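Side-chain contacts in phenazine biosynthesis protein PhzF family (Enterococcus faecalis, PDB 1S7J), which probably acts as an isomerase of the PhzF family: residues I176-A179 with D185-S188; E154-I159 with Y226-R231. All coordinates share one frame; numbering follows the deposited sequence.

Contact 1. Residues I176-A179 with D185-S188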
# COMPACT_ATOMS: atom_id res chain seq x y z
N ILE A 176 -3.55 -12.54 -0.50
CA ILE A 176 -2.13 -12.31 -0.34
C ILE A 176 -1.41 -13.60 -0.58
O ILE A 176 -1.91 -14.66 -0.23
CB ILE A 176 -1.80 -11.82 1.10
CG1 ILE A 176 -2.58 -10.54 1.43
CG2 ILE A 176 -0.30 -11.58 1.23
CD1 ILE A 176 -2.38 -10.05 2.85
N VAL A 177 -0.26 -13.52 -1.23
CA VAL A 177 0.56 -14.68 -1.50
C VAL A 177 1.97 -14.32 -1.04
O VAL A 177 2.44 -13.20 -1.28
CB VAL A 177 0.55 -15.05 -3.03
CG1 VAL A 177 -0.86 -15.46 -3.46
CG2 VAL A 177 1.02 -13.88 -3.86
N THR A 178 2.64 -15.25 -0.38
CA THR A 178 3.98 -15.00 0.16
C THR A 178 4.92 -16.17 -0.03
O THR A 178 4.52 -17.23 -0.51
CB THR A 178 3.92 -14.72 1.68
OG1 THR A 178 2.60 -14.29 2.06
CG2 THR A 178 4.90 -13.66 2.05
N ALA A 179 6.17 -15.98 0.37
CA ALA A 179 7.20 -17.01 0.28
C ALA A 179 8.55 -16.43 0.69
O ALA A 179 8.74 -15.21 0.70
CB ALA A 179 7.27 -17.56 -1.13
N ASP A 185 14.08 -11.04 3.09
CA ASP A 185 13.45 -11.95 4.05
C ASP A 185 12.17 -12.62 3.54
O ASP A 185 11.99 -13.82 3.72
CB ASP A 185 13.22 -11.25 5.41
CG ASP A 185 14.51 -11.12 6.22
OD1 ASP A 185 15.47 -11.90 5.99
OD2 ASP A 185 14.57 -10.24 7.10
N PHE A 186 11.29 -11.84 2.93
CA PHE A 186 10.06 -12.38 2.38
C PHE A 186 9.49 -11.52 1.25
O PHE A 186 9.73 -10.30 1.21
CB PHE A 186 9.01 -12.60 3.47
CG PHE A 186 8.37 -11.33 3.99
CD1 PHE A 186 8.85 -10.72 5.15
CD2 PHE A 186 7.26 -10.78 3.36
CE1 PHE A 186 8.21 -9.59 5.69
CE2 PHE A 186 6.62 -9.66 3.88
CZ PHE A 186 7.10 -9.07 5.05
N VAL A 187 8.77 -12.15 0.34
CA VAL A 187 8.15 -11.47 -0.79
C VAL A 187 6.65 -11.67 -0.79
O VAL A 187 6.16 -12.60 -0.17
CB VAL A 187 8.72 -11.99 -2.12
CG1 VAL A 187 10.12 -11.46 -2.33
CG2 VAL A 187 8.72 -13.50 -2.13
N SER A 188 5.93 -10.83 -1.51
CA SER A 188 4.49 -10.95 -1.57
C SER A 188 3.94 -10.34 -2.84
O SER A 188 4.69 -9.81 -3.66
CB SER A 188 3.84 -10.29 -0.36
OG SER A 188 4.08 -8.89 -0.34

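Contact 2. Residues E154-I159 with Y226-R231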
# COMPACT_ATOMS: atom_id res chain seq x y z
N GLU A 154 10.42 -17.35 -6.73
CA GLU A 154 10.27 -17.60 -8.14
C GLU A 154 8.81 -17.94 -8.48
O GLU A 154 8.29 -17.51 -9.51
CB GLU A 154 11.17 -18.74 -8.58
CG GLU A 154 11.31 -18.84 -10.12
CD GLU A 154 11.88 -20.16 -10.57
OE1 GLU A 154 11.75 -21.16 -9.80
OE2 GLU A 154 12.44 -20.23 -11.69
N THR A 155 8.17 -18.71 -7.62
CA THR A 155 6.78 -19.10 -7.85
C THR A 155 5.79 -17.95 -7.62
O THR A 155 4.78 -17.84 -8.33
CB THR A 155 6.37 -20.31 -6.96
OG1 THR A 155 7.20 -21.44 -7.26
CG2 THR A 155 4.90 -20.68 -7.19
N VAL A 156 6.06 -17.12 -6.62
CA VAL A 156 5.20 -15.99 -6.31
C VAL A 156 5.22 -15.01 -7.46
O VAL A 156 4.17 -14.53 -7.91
CB VAL A 156 5.68 -15.28 -5.00
CG1 VAL A 156 4.85 -14.05 -4.73
CG2 VAL A 156 5.57 -16.22 -3.83
N ALA A 157 6.42 -14.70 -7.91
CA ALA A 157 6.64 -13.78 -9.00
C ALA A 157 6.00 -14.26 -10.30
O ALA A 157 5.30 -13.51 -10.97
CB ALA A 157 8.13 -13.58 -9.20
N LYS A 158 6.23 -15.53 -10.62
CA LYS A 158 5.74 -16.14 -11.85
C LYS A 158 4.23 -16.37 -12.05
O LYS A 158 3.75 -16.32 -13.19
CB LYS A 158 6.49 -17.45 -12.14
CG LYS A 158 7.94 -17.26 -12.63
CD LYS A 158 8.37 -18.27 -13.71
CE LYS A 158 9.55 -17.73 -14.52
NZ LYS A 158 10.75 -17.39 -13.69
N ILE A 159 3.49 -16.62 -10.97
CA ILE A 159 2.05 -16.89 -11.10
C ILE A 159 1.20 -15.83 -11.79
O ILE A 159 1.46 -14.63 -11.71
CB ILE A 159 1.38 -17.23 -9.74
CG1 ILE A 159 1.44 -16.03 -8.78
CG2 ILE A 159 2.00 -18.47 -9.14
CD1 ILE A 159 0.42 -16.10 -7.65
N TYR A 226 9.89 -7.47 -0.12
CA TYR A 226 9.78 -6.98 -1.47
C TYR A 226 8.53 -7.51 -2.10
O TYR A 226 8.40 -8.72 -2.31
CB TYR A 226 11.00 -7.43 -2.31
CG TYR A 226 11.23 -6.58 -3.54
CD1 TYR A 226 12.28 -5.67 -3.59
CD2 TYR A 226 10.37 -6.67 -4.64
CE1 TYR A 226 12.47 -4.85 -4.71
CE2 TYR A 226 10.54 -5.86 -5.76
CZ TYR A 226 11.59 -4.95 -5.79
OH TYR A 226 11.78 -4.13 -6.90
N GLN A 227 7.58 -6.63 -2.38
CA GLN A 227 6.35 -7.04 -3.02
C GLN A 227 6.69 -7.16 -4.51
O GLN A 227 6.82 -6.16 -5.21
CB GLN A 227 5.25 -6.03 -2.79
CG GLN A 227 3.89 -6.62 -3.05
CD GLN A 227 2.80 -5.87 -2.40
OE1 GLN A 227 1.68 -5.86 -2.87
NE2 GLN A 227 3.11 -5.20 -1.28
N VAL A 228 6.90 -8.41 -4.94
CA VAL A 228 7.29 -8.72 -6.30
C VAL A 228 6.20 -8.69 -7.38
O VAL A 228 5.93 -9.69 -8.07
CB VAL A 228 8.12 -10.05 -6.35
CG1 VAL A 228 7.25 -11.25 -5.96
CG2 VAL A 228 8.78 -10.23 -7.72
N SER A 229 5.56 -7.55 -7.50
CA SER A 229 4.56 -7.26 -8.47
C SER A 229 5.34 -6.96 -9.80
O SER A 229 6.56 -6.75 -9.76
CB SER A 229 3.61 -6.15 -8.02
OG SER A 229 4.19 -4.87 -7.90
N PRO A 230 4.62 -6.76 -10.91
CA PRO A 230 5.39 -6.34 -12.08
C PRO A 230 6.20 -5.12 -11.86
O PRO A 230 7.35 -4.99 -12.29
CB PRO A 230 4.33 -6.23 -13.15
CG PRO A 230 3.30 -7.23 -12.73
CD PRO A 230 3.22 -6.98 -11.24
N ARG A 231 5.57 -4.18 -11.17
CA ARG A 231 6.20 -2.90 -10.84
C ARG A 231 7.27 -3.04 -9.76
O ARG A 231 8.28 -2.34 -9.80
CB ARG A 231 5.15 -1.90 -10.40
CG ARG A 231 4.11 -1.61 -11.45
CD ARG A 231 3.37 -0.33 -11.16
NE ARG A 231 4.29 0.78 -10.92
CZ ARG A 231 4.23 1.95 -11.53
NH1 ARG A 231 5.11 2.90 -11.24
NH2 ARG A 231 3.29 2.19 -12.44

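Contact 1. Residues I176-A179 with D185-S188
The antiparallel beta hairpin of strands 175-180 and 186-192 brings A179 against V187 and T178 against S188. The two short strand segments run at 154° to each other, 4.9 Å apart at their closest. A179 and V187 form the hydrogen-bonded pair. V187 N gives its hydrogen to A179 O over 3.1 Å. That bond is straight at the hydrogen, 169°, and reaches the oxygen nearly head-on to the C=O bond. The return bond from A179 N to V187 O is weak and bent, and the place of this oxygen is less sure because the T178 methyl is modelled too close to it. T178 and S188 are the non-hydrogen-bonded pair, with CA atoms 4.4 Å apart. Here S188 CA lies 3.1 Å from V177 O in a CA-H...O contact. The same carbonyl oxygen, V177 O, is 3.4 Å from S188 CB. The side chains of T178, F186 and S188 share one face of the hairpin. Helix 207-218 packs on this face, where L210 and W214 touch T178 and W214 stacks on the F186 ring. A179 and V187 point to the other face, where helix 153-158 lies. Their apolar contact is loose: A179 CB and V187 CG2 are 4.4 Å apart, while the same CG2 lies 3.3 Å from A179 O.

Contact 2. Residues E154-I159 with Y226-R231
Helix 153-158 packs here against an inverse gamma turn centred on V228, just after strand 222-227. The tight part is small and wholly apolar. V228 points its side chain at the helix and meets V156 and A157 with its two methyls. CG2 of V228 lies 3.7 Å from the CB of A157. CG1 of V228 reaches CG1 of V156 at 3.9 Å and also lies 4.0 Å from A157 CA. The V156 and V228 side chains cross obliquely. The V156 methyl that makes this contact is turned opposite the backbone N, chi1 175°. No hydrogen bond joins the two segments, and only 114 Å² of surface is buried between them. V156 forms the buried side of the contact, and its side chain also packs on V177 of strand 175-180. A157 and V228 form the more open side, each partly exposed to solvent. Farther out, E154 and K158 are exposed and point away from V228. Their side chains approach each other in a long salt bridge, 3.9 Å from K158 NZ to E154 OE2. The gamma turn itself is closed by a 3.0 Å backbone bond from S229 N to Q227 O.

From the N terminus, the chain first reaches helix 153-158, which supplies one half of contact 2. It then forms strand 175-180 and turns back into strand 186-192. Contact 1 closes this short hairpin, with five residues between its segments. Helix 207-218 follows. The end of strand 222-227 and the turn after it, residues 226-231, then return to helix 153-158. Contact 2 thus closes a loop of 66 residues, and contact 1 is nested inside it. The centres of the two contacts are about 9 Å apart. Strand 222-227 runs parallel to strand 186-192, with Y226 N 3.1 Å from F186 O. Helix 153-158 packs on the hairpin, V156 CG2 lying 3.5 Å from A179 CB.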